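Local coordinates for flagellar basal body rod modification protein (Helicobacter pylori 26695, PDB 4ZZF) that is probably required for flagellar hook formation, perhaps as a scaffolding protein, and is represented here by a truncated piece containing its Ig-like domain, at residues A[71-76]-A[86-91]; A[122-127]-A[131-136]; A[93-98]-A[102-107]. One frame throughout, in Å; residues are numbered along the deposited sequence.

Contact 1: A[71-76]-A[86-91]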
loop_
_atom_site.group_PDB
_atom_site.type_symbol
_atom_site.label_atom_id
_atom_site.label_comp_id
_atom_site.label_asym_id
_atom_site.label_seq_id
_atom_site.Cartn_x
_atom_site.Cartn_y
_atom_site.Cartn_z
ATOM N N PHE A 71 -13.716 21.838 -16.520
ATOM C CA PHE A 71 -14.336 22.388 -17.707
ATOM C C PHE A 71 -15.713 22.926 -17.368
ATOM O O PHE A 71 -16.249 22.644 -16.294
ATOM C CB PHE A 71 -14.451 21.331 -18.801
ATOM C CG PHE A 71 -13.133 20.716 -19.208
ATOM C CD1 PHE A 71 -12.368 21.289 -20.210
ATOM C CD2 PHE A 71 -12.677 19.554 -18.598
ATOM C CE1 PHE A 71 -11.171 20.713 -20.599
ATOM C CE2 PHE A 71 -11.481 18.974 -18.975
ATOM C CZ PHE A 71 -10.724 19.556 -19.975
ATOM N N GLU A 72 -16.279 23.707 -18.285
ATOM C CA GLU A 72 -17.654 24.154 -18.147
ATOM C C GLU A 72 -18.377 23.915 -19.456
ATOM O O GLU A 72 -17.782 23.985 -20.532
ATOM C CB GLU A 72 -17.725 25.632 -17.745
ATOM C CG GLU A 72 -17.305 25.891 -16.296
ATOM C CD GLU A 72 -17.316 27.369 -15.898
ATOM O OE1 GLU A 72 -17.299 28.247 -16.792
ATOM O OE2 GLU A 72 -17.341 27.642 -14.673
ATOM N N TRP A 73 -19.657 23.599 -19.348
ATOM C CA TRP A 73 -20.522 23.450 -20.499
ATOM C C TRP A 73 -21.765 24.310 -20.284
ATOM O O TRP A 73 -22.397 24.209 -19.227
ATOM C CB TRP A 73 -20.901 21.994 -20.678
ATOM C CG TRP A 73 -21.908 21.745 -21.741
ATOM C CD1 TRP A 73 -21.966 22.326 -22.966
ATOM C CD2 TRP A 73 -23.015 20.843 -21.659
ATOM N NE1 TRP A 73 -23.038 21.826 -23.667
ATOM C CE2 TRP A 73 -23.693 20.917 -22.890
ATOM C CE3 TRP A 73 -23.492 19.979 -20.679
ATOM C CZ2 TRP A 73 -24.832 20.162 -23.151
ATOM C CZ3 TRP A 73 -24.612 19.223 -20.948
ATOM C CH2 TRP A 73 -25.272 19.323 -22.174
ATOM N N ASP A 74 -22.115 25.145 -21.267
ATOM C CA ASP A 74 -23.234 26.080 -21.104
ATOM C C ASP A 74 -24.580 25.404 -21.310
ATOM O O ASP A 74 -25.623 26.026 -21.149
ATOM C CB ASP A 74 -23.103 27.280 -22.059
ATOM C CG ASP A 74 -23.025 26.875 -23.529
ATOM O OD1 ASP A 74 -23.445 25.755 -23.885
ATOM O OD2 ASP A 74 -22.542 27.690 -24.340
ATOM N N GLY A 75 -24.550 24.126 -21.666
ATOM C CA GLY A 75 -25.768 23.369 -21.855
ATOM C C GLY A 75 -26.374 23.524 -23.237
ATOM O O GLY A 75 -27.537 23.163 -23.448
ATOM N N THR A 76 -25.593 24.050 -24.182
ATOM C CA THR A 76 -26.054 24.185 -25.567
ATOM C C THR A 76 -25.530 23.061 -26.456
ATOM O O THR A 76 -24.461 22.486 -26.207
ATOM C CB THR A 76 -25.638 25.541 -26.186
ATOM O OG1 THR A 76 -24.208 25.608 -26.297
ATOM C CG2 THR A 76 -26.146 26.709 -25.332
ATOM N N GLY A 86 -31.438 16.934 -17.946
ATOM C CA GLY A 86 -31.233 15.517 -17.725
ATOM C C GLY A 86 -29.785 15.145 -17.531
ATOM O O GLY A 86 -28.930 16.014 -17.317
ATOM N N ASN A 87 -29.523 13.843 -17.588
ATOM C CA ASN A 87 -28.171 13.332 -17.459
ATOM C C ASN A 87 -27.436 13.271 -18.787
ATOM O O ASN A 87 -27.903 12.659 -19.747
ATOM C CB ASN A 87 -28.166 11.939 -16.841
ATOM C CG ASN A 87 -27.263 11.853 -15.628
ATOM O OD1 ASN A 87 -27.198 12.790 -14.831
ATOM N ND2 ASN A 87 -26.462 10.782 -15.553
ATOM N N TYR A 88 -26.272 13.902 -18.824
ATOM C CA TYR A 88 -25.403 13.843 -19.992
ATOM C C TYR A 88 -24.087 13.122 -19.708
ATOM O O TYR A 88 -23.378 13.442 -18.748
ATOM C CB TYR A 88 -25.147 15.255 -20.493
ATOM C CG TYR A 88 -26.368 15.805 -21.164
ATOM C CD1 TYR A 88 -27.407 16.364 -20.419
ATOM C CD2 TYR A 88 -26.508 15.729 -22.539
ATOM C CE1 TYR A 88 -28.542 16.858 -21.038
ATOM C CE2 TYR A 88 -27.634 16.214 -23.170
ATOM C CZ TYR A 88 -28.648 16.779 -22.420
ATOM O OH TYR A 88 -29.763 17.252 -23.067
ATOM N N LYS A 89 -23.780 12.137 -20.545
ATOM C CA LYS A 89 -22.498 11.429 -20.497
ATOM C C LYS A 89 -21.387 12.267 -21.118
ATOM O O LYS A 89 -21.517 12.757 -22.246
ATOM C CB LYS A 89 -22.589 10.085 -21.229
ATOM C CG LYS A 89 -23.685 9.181 -20.722
ATOM C CD LYS A 89 -23.854 7.961 -21.612
ATOM C CE LYS A 89 -25.044 7.109 -21.172
ATOM N NZ LYS A 89 -25.137 5.815 -21.921
ATOM N N ILE A 90 -20.290 12.422 -20.388
ATOM C CA ILE A 90 -19.163 13.203 -20.870
ATOM C C ILE A 90 -17.918 12.324 -20.977
ATOM O O ILE A 90 -17.534 11.652 -20.008
ATOM C CB ILE A 90 -18.882 14.404 -19.956
ATOM C CG1 ILE A 90 -20.130 15.287 -19.858
ATOM C CG2 ILE A 90 -17.702 15.199 -20.484
ATOM C CD1 ILE A 90 -19.972 16.482 -18.953
ATOM N N LYS A 91 -17.333 12.298 -22.177
ATOM C CA LYS A 91 -16.137 11.516 -22.495
ATOM C C LYS A 91 -15.144 12.405 -23.222
ATOM O O LYS A 91 -15.475 13.529 -23.608
ATOM C CB LYS A 91 -16.447 10.316 -23.383
ATOM C CG LYS A 91 -17.665 9.536 -22.997
ATOM C CD LYS A 91 -17.773 8.248 -23.798
ATOM C CE LYS A 91 -17.837 8.499 -25.291
ATOM N NZ LYS A 91 -18.325 7.255 -25.978
#

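Contact 2: A[122-127]-A[131-136]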
loop_
_atom_site.group_PDB
_atom_site.type_symbol
_atom_site.label_atom_id
_atom_site.label_comp_id
_atom_site.label_asym_id
_atom_site.label_seq_id
_atom_site.Cartn_x
_atom_site.Cartn_y
_atom_site.Cartn_z
ATOM N N LYS A 122 -18.853 6.726 6.765
ATOM C CA LYS A 122 -18.884 6.090 5.447
ATOM C C LYS A 122 -17.747 6.556 4.530
ATOM O O LYS A 122 -17.534 7.758 4.341
ATOM C CB LYS A 122 -20.233 6.359 4.768
ATOM C CG LYS A 122 -21.423 5.802 5.530
ATOM C CD LYS A 122 -21.465 4.276 5.453
ATOM C CE LYS A 122 -22.868 3.749 5.732
ATOM N NZ LYS A 122 -23.908 4.818 5.621
ATOM N N PRO A 123 -17.016 5.600 3.946
ATOM C CA PRO A 123 -15.867 5.972 3.118
ATOM C C PRO A 123 -16.283 6.605 1.785
ATOM O O PRO A 123 -17.170 6.099 1.094
ATOM C CB PRO A 123 -15.141 4.631 2.893
ATOM C CG PRO A 123 -15.749 3.664 3.864
ATOM C CD PRO A 123 -17.156 4.143 4.076
ATOM N N MET A 124 -15.640 7.725 1.464
ATOM C CA MET A 124 -15.780 8.403 0.180
ATOM C C MET A 124 -14.420 8.531 -0.508
ATOM O O MET A 124 -13.392 8.686 0.148
ATOM C CB MET A 124 -16.384 9.799 0.364
ATOM C CG MET A 124 -17.578 9.835 1.290
ATOM S SD MET A 124 -19.031 9.108 0.523
ATOM C CE MET A 124 -19.474 10.435 -0.591
ATOM N N LEU A 125 -14.422 8.495 -1.834
ATOM C CA LEU A 125 -13.212 8.736 -2.603
ATOM C C LEU A 125 -13.179 10.164 -3.119
ATOM O O LEU A 125 -14.133 10.617 -3.753
ATOM C CB LEU A 125 -13.130 7.777 -3.780
ATOM C CG LEU A 125 -13.219 6.285 -3.520
ATOM C CD1 LEU A 125 -13.309 5.558 -4.870
ATOM C CD2 LEU A 125 -11.988 5.847 -2.729
ATOM N N ARG A 126 -12.088 10.876 -2.876
ATOM C CA ARG A 126 -11.934 12.171 -3.510
ATOM C C ARG A 126 -11.167 12.015 -4.812
ATOM O O ARG A 126 -10.024 11.562 -4.820
ATOM C CB ARG A 126 -11.224 13.178 -2.604
ATOM C CG ARG A 126 -11.045 14.542 -3.300
ATOM C CD ARG A 126 -9.982 15.416 -2.642
ATOM N NE ARG A 126 -10.315 15.743 -1.256
ATOM C CZ ARG A 126 -11.228 16.649 -0.899
ATOM N NH1 ARG A 126 -11.907 17.321 -1.839
ATOM N NH2 ARG A 126 -11.470 16.880 0.396
ATOM N N MET A 127 -11.821 12.399 -5.904
ATOM C CA MET A 127 -11.280 12.293 -7.256
ATOM C C MET A 127 -11.454 13.620 -7.977
ATOM O O MET A 127 -12.490 13.871 -8.583
ATOM C CB MET A 127 -11.980 11.171 -8.027
ATOM C CG MET A 127 -11.946 9.835 -7.297
ATOM S SD MET A 127 -12.962 8.537 -8.024
ATOM C CE MET A 127 -12.402 8.589 -9.723
ATOM N N VAL A 131 -16.616 13.799 -5.277
ATOM C CA VAL A 131 -16.520 12.986 -4.089
ATOM C C VAL A 131 -17.542 11.878 -4.222
ATOM O O VAL A 131 -18.741 12.137 -4.310
ATOM C CB VAL A 131 -16.746 13.803 -2.822
ATOM C CG1 VAL A 131 -16.725 12.892 -1.593
ATOM C CG2 VAL A 131 -15.670 14.860 -2.712
ATOM N N LEU A 132 -17.061 10.640 -4.268
ATOM C CA LEU A 132 -17.915 9.512 -4.616
ATOM C C LEU A 132 -17.822 8.390 -3.594
ATOM O O LEU A 132 -16.759 8.143 -3.032
ATOM C CB LEU A 132 -17.544 8.985 -6.006
ATOM C CG LEU A 132 -17.689 9.950 -7.184
ATOM C CD1 LEU A 132 -17.078 9.337 -8.426
ATOM C CD2 LEU A 132 -19.162 10.291 -7.422
ATOM N N PRO A 133 -18.946 7.700 -3.358
ATOM C CA PRO A 133 -18.994 6.558 -2.443
ATOM C C PRO A 133 -18.157 5.414 -2.963
ATOM O O PRO A 133 -18.083 5.224 -4.172
ATOM C CB PRO A 133 -20.474 6.157 -2.433
ATOM C CG PRO A 133 -21.205 7.267 -3.101
ATOM C CD PRO A 133 -20.239 7.944 -4.014
ATOM N N ILE A 134 -17.566 4.656 -2.047
ATOM C CA ILE A 134 -16.759 3.480 -2.354
ATOM C C ILE A 134 -17.450 2.469 -3.256
ATOM O O ILE A 134 -16.821 1.884 -4.140
ATOM C CB ILE A 134 -16.355 2.759 -1.062
ATOM C CG1 ILE A 134 -15.340 3.603 -0.330
ATOM C CG2 ILE A 134 -15.729 1.405 -1.359
ATOM C CD1 ILE A 134 -14.075 3.719 -1.077
ATOM N N ASP A 135 -18.744 2.259 -3.031
ATOM C CA ASP A 135 -19.458 1.218 -3.757
ATOM C C ASP A 135 -19.762 1.648 -5.182
ATOM O O ASP A 135 -20.247 0.856 -5.979
ATOM C CB ASP A 135 -20.749 0.832 -3.032
ATOM C CG ASP A 135 -21.527 2.045 -2.543
ATOM O OD1 ASP A 135 -22.390 2.547 -3.308
ATOM O OD2 ASP A 135 -21.266 2.503 -1.398
ATOM N N SER A 136 -19.464 2.895 -5.522
ATOM C CA SER A 136 -19.590 3.293 -6.915
ATOM C C SER A 136 -18.370 2.818 -7.709
ATOM O O SER A 136 -18.382 2.839 -8.926
ATOM C CB SER A 136 -19.753 4.803 -7.040
ATOM O OG SER A 136 -18.496 5.450 -6.999
HETATM O O HOH W 1 -19.584 3.929 0.172
#

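Contact 3: A[93-98]-A[102-107]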
loop_
_atom_site.group_PDB
_atom_site.type_symbol
_atom_site.label_atom_id
_atom_site.label_comp_id
_atom_site.label_asym_id
_atom_site.label_seq_id
_atom_site.Cartn_x
_atom_site.Cartn_y
_atom_site.Cartn_z
ATOM N N GLU A 93 -11.396 12.197 -25.974
ATOM C CA GLU A 93 -10.388 11.471 -26.723
ATOM C C GLU A 93 -9.208 12.391 -26.894
ATOM O O GLU A 93 -9.397 13.576 -27.148
ATOM C CB GLU A 93 -10.927 11.027 -28.077
ATOM C CG GLU A 93 -11.914 9.885 -27.984
ATOM C CD GLU A 93 -12.110 9.210 -29.316
ATOM O OE1 GLU A 93 -12.333 9.946 -30.308
ATOM O OE2 GLU A 93 -11.997 7.961 -29.380
ATOM N N TYR A 94 -7.997 11.853 -26.775
ATOM C CA TYR A 94 -6.802 12.676 -26.912
ATOM C C TYR A 94 -5.586 11.793 -27.191
ATOM O O TYR A 94 -5.621 10.584 -26.933
ATOM C CB TYR A 94 -6.585 13.523 -25.655
ATOM C CG TYR A 94 -6.199 12.697 -24.446
ATOM C CD1 TYR A 94 -7.110 11.832 -23.848
ATOM C CD2 TYR A 94 -4.920 12.767 -23.912
ATOM C CE1 TYR A 94 -6.758 11.062 -22.748
ATOM C CE2 TYR A 94 -4.563 12.005 -22.804
ATOM C CZ TYR A 94 -5.480 11.153 -22.234
ATOM O OH TYR A 94 -5.123 10.381 -21.145
ATOM N N ASN A 95 -4.548 12.405 -27.765
ATOM C CA ASN A 95 -3.279 11.738 -28.066
ATOM C C ASN A 95 -3.428 10.536 -28.977
ATOM O O ASN A 95 -3.218 9.413 -28.561
ATOM C CB ASN A 95 -2.583 11.324 -26.767
ATOM C CG ASN A 95 -2.121 12.520 -25.963
ATOM O OD1 ASN A 95 -2.435 13.653 -26.314
ATOM N ND2 ASN A 95 -1.375 12.281 -24.890
ATOM N N LEU A 96 -3.800 10.793 -30.223
ATOM C CA LEU A 96 -3.923 9.751 -31.236
ATOM C C LEU A 96 -2.593 9.030 -31.399
ATOM O O LEU A 96 -1.547 9.672 -31.524
ATOM C CB LEU A 96 -4.363 10.360 -32.566
ATOM C CG LEU A 96 -4.262 9.505 -33.822
ATOM C CD1 LEU A 96 -5.293 8.394 -33.765
ATOM C CD2 LEU A 96 -4.467 10.360 -35.073
ATOM N N ASP A 97 -2.622 7.704 -31.367
ATOM C CA ASP A 97 -1.392 6.941 -31.512
ATOM C C ASP A 97 -1.127 6.575 -32.979
ATOM O O ASP A 97 -2.027 6.145 -33.687
ATOM C CB ASP A 97 -1.435 5.684 -30.649
ATOM C CG ASP A 97 -0.161 4.853 -30.763
ATOM O OD1 ASP A 97 0.831 5.178 -30.085
ATOM O OD2 ASP A 97 -0.151 3.885 -31.540
ATOM N N SER A 98 0.113 6.755 -33.428
ATOM C CA SER A 98 0.484 6.505 -34.828
ATOM C C SER A 98 0.250 5.064 -35.272
ATOM O O SER A 98 -0.268 4.812 -36.372
ATOM C CB SER A 98 1.957 6.857 -35.057
ATOM O OG SER A 98 2.393 6.359 -36.308
ATOM N N GLN A 102 -5.474 4.787 -32.870
ATOM C CA GLN A 102 -6.495 5.034 -31.851
ATOM C C GLN A 102 -6.114 6.108 -30.816
ATOM O O GLN A 102 -4.945 6.266 -30.473
ATOM C CB GLN A 102 -6.806 3.732 -31.131
ATOM C CG GLN A 102 -7.513 2.718 -32.012
ATOM C CD GLN A 102 -7.914 1.485 -31.240
ATOM O OE1 GLN A 102 -7.238 1.091 -30.277
ATOM N NE2 GLN A 102 -9.032 0.874 -31.640
ATOM N N TYR A 103 -7.114 6.826 -30.306
ATOM C CA TYR A 103 -6.913 7.814 -29.244
ATOM C C TYR A 103 -6.947 7.186 -27.853
ATOM O O TYR A 103 -7.665 6.221 -27.634
ATOM C CB TYR A 103 -8.006 8.884 -29.289
ATOM C CG TYR A 103 -7.972 9.856 -30.438
ATOM C CD1 TYR A 103 -8.576 9.548 -31.667
ATOM C CD2 TYR A 103 -7.387 11.100 -30.290
ATOM C CE1 TYR A 103 -8.569 10.459 -32.721
ATOM C CE2 TYR A 103 -7.379 12.015 -31.334
ATOM C CZ TYR A 103 -7.964 11.694 -32.541
ATOM O OH TYR A 103 -7.941 12.629 -33.553
ATOM N N LEU A 104 -6.207 7.754 -26.905
ATOM C CA LEU A 104 -6.467 7.468 -25.495
ATOM C C LEU A 104 -7.868 7.960 -25.131
ATOM O O LEU A 104 -8.401 8.872 -25.764
ATOM C CB LEU A 104 -5.447 8.136 -24.592
ATOM C CG LEU A 104 -3.977 7.738 -24.753
ATOM C CD1 LEU A 104 -3.113 8.464 -23.704
ATOM C CD2 LEU A 104 -3.836 6.222 -24.633
ATOM N N GLN A 105 -8.469 7.362 -24.113
ATOM C CA GLN A 105 -9.793 7.798 -23.690
ATOM C C GLN A 105 -9.845 8.158 -22.227
ATOM O O GLN A 105 -9.076 7.646 -21.418
ATOM C CB GLN A 105 -10.817 6.713 -23.970
ATOM C CG GLN A 105 -10.734 6.214 -25.390
ATOM C CD GLN A 105 -12.016 5.578 -25.835
ATOM O OE1 GLN A 105 -12.463 4.584 -25.258
ATOM N NE2 GLN A 105 -12.640 6.160 -26.856
ATOM N N THR A 106 -10.772 9.044 -21.895
ATOM C CA THR A 106 -11.141 9.267 -20.510
ATOM C C THR A 106 -12.596 9.718 -20.452
ATOM O O THR A 106 -13.260 9.833 -21.481
ATOM C CB THR A 106 -10.213 10.299 -19.829
ATOM O OG1 THR A 106 -10.448 10.284 -18.413
ATOM C CG2 THR A 106 -10.445 11.692 -20.383
ATOM N N ARG A 107 -13.099 9.937 -19.244
ATOM C CA ARG A 107 -14.523 10.172 -19.049
ATOM C C ARG A 107 -14.706 10.638 -17.631
ATOM O O ARG A 107 -13.824 10.432 -16.787
ATOM C CB ARG A 107 -15.345 8.897 -19.283
ATOM C CG ARG A 107 -14.940 7.765 -18.334
ATOM C CD ARG A 107 -16.035 6.728 -18.171
ATOM N NE ARG A 107 -15.622 5.582 -17.359
ATOM C CZ ARG A 107 -16.034 5.348 -16.114
ATOM N NH1 ARG A 107 -16.867 6.189 -15.512
ATOM N NH2 ARG A 107 -15.607 4.271 -15.463
HETATM O O HOH W 2 -9.911 6.021 -30.888
HETATM O O HOH W 3 -6.521 8.105 -20.716
#

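Contact 1: A[71-76]-A[86-91]
W73 and Y88 form a T-shaped (edge-to-face) aromatic pair, the kind of contact by which two sheets can be joined without any backbone bond between them. The six-membered ring of the indole presents its edge to the phenol face, with the two ring centroids 5.1 Å apart and the planes at 68°. W73 CH2 stands over the middle of the Y88 ring, 3.8 Å from Y88 CD2, while its neighbour W73 CZ3 comes down near the root of the side chain, 3.8 Å from Y88 CG. With CG anti to the backbone N (chi1 174°), the indole of W73 extends across a wide gap: even the closest CA atoms, those of W73 and I90, are 10.3 Å apart. That spacing belongs to a beta-sandwich. Strand 67-73 pairs with strand 25-31 in one sheet, strand 86-94 lies in the other, and the aromatic pair is buried between them, as expected of an Ig-like domain. The second shell fixes how the indole is rotated. Its NE1 donates to T76 O at 3.0 Å, with the acceptor almost in the ring plane, and G75 CA lies over one indole face, toward the rim. The turn supplying both is itself held by D74, whose OD1 accepts from T76 N at 2.8 Å in an Asx turn and also from T76 OG1, both donors reaching it from the same face of the carboxylate. K55 is a further partner of T76 OG1. Farther out, I46 and V54 touch both aromatic side chains, F19 adds another ring beside W73, and the hydroxyl of Y88 bonds to P84 O in the loop leading into its strand.

Contact 2: A[122-127]-A[131-136]
L132 O is met by two groups of the facing strand. L125 N donates to it at 2.6 Å, a short and nearly straight bond (173°) that runs close to the C=O axis, while M124 CA brings a CA-H...O contact from 3.4 Å. The return bond, L132 N to L125 O, measures 3.0 Å; together the two backbone bonds fix the register as an antiparallel hydrogen-bonded pair. Beyond L132 the ladder weakens: I134 N reaches P123 O by a long, weak bond, and a water held by D135 OD2 gives the same carbonyl a second weak donor. Here the chain leaves the strand for a short 3-10 segment, 134-136, whose last residue, S136, bonds back to P133 O through both N and OG. Across the strands, V131 CG1 lies 3.7 Å from M124 CB and also meets M124 CE; bends at chi2 and chi3 lay the thioether across the partner strand, with SD 3.9 Å from P133 CA. L125, on the face it shares with L132, is crossed at about a right angle by I134 from the 3-10 segment. I134 CD1 is 3.4 Å from L125 CD2, and I134 CG1 is equally close to P123 CB, so the isoleucine is tightly wedged between leucine and proline. M127 SD reaches L132 CD1 more loosely, at 4.2 Å. The arrangement is a beta hairpin, in which the axes of segments 122-127 and 131-133 run at 141°, short of strictly antiparallel. Strand 122-127 is the middle member of a three-stranded antiparallel sheet, with 115-119 along its other side; M5 packs against L125 and I134, and T12 of strand 9-12 touches M127 and L132.

Contact 3: A[93-98]-A[102-107]
Y94 with L104, and Y103 with L96 and the CB of E93, make the tight part of this contact; the link between the E93 carboxylate and the Q105 amide is the loose one. L104 CB lies over one face of the Y94 ring, 4.0 Å from its centroid, in a CH-pi contact, while L104 CD1 continues toward the hydroxyl. With chi1 at 69°, the Y94 ring is turned back over the partner strand, and a water links its OH to Q105 O. The backbones of the same pair bond twice, Y94 N to L104 O at 3.2 Å and, weakly, L104 N to Y94 O. L96 CB lies over one face of the Y103 ring in a second CH-pi contact, 3.8 Å from its centroid; E93 CB meets Y103 CB at 3.8 Å, and the phenol OH is held by V41 N. On the more exposed face, E93 and Q105 run side by side, joined by Q105 NE2 to E93 OE2, 3.2 Å long and bent to 141°. Water joins E93 OE2 to Y103 N. Toward the turn the pairing is irregular: N95 takes up a left-handed backbone conformation, its amide bonding to D36 N and K34 O, yet D97 N still reaches Q102 O at 2.9 Å. This is a beta hairpin in which strands 86-94 and 104-107 pair as antiparallel neighbours in one sheet of the Ig-like sandwich.

Overall arrangement
From the N terminus, contact 1 comes first, closing the loop of nine residues between 76 and 86. Contact 3 follows on the same strand 86-94, closing a three-residue connection, and contact 2 closes another such turn near the C-terminal end. All three lie in series; none crosses or encloses another. Contact 1 joins two facing sheets, whereas contacts 2 and 3 join neighbouring strands. Contacts 1 and 3 touch where K91 and I90 pack on T106 and R107. Contact 2 stands apart in its own three-stranded sheet, its centre about 27 Å from that of contact 3, on the opposite side of the chain's centre.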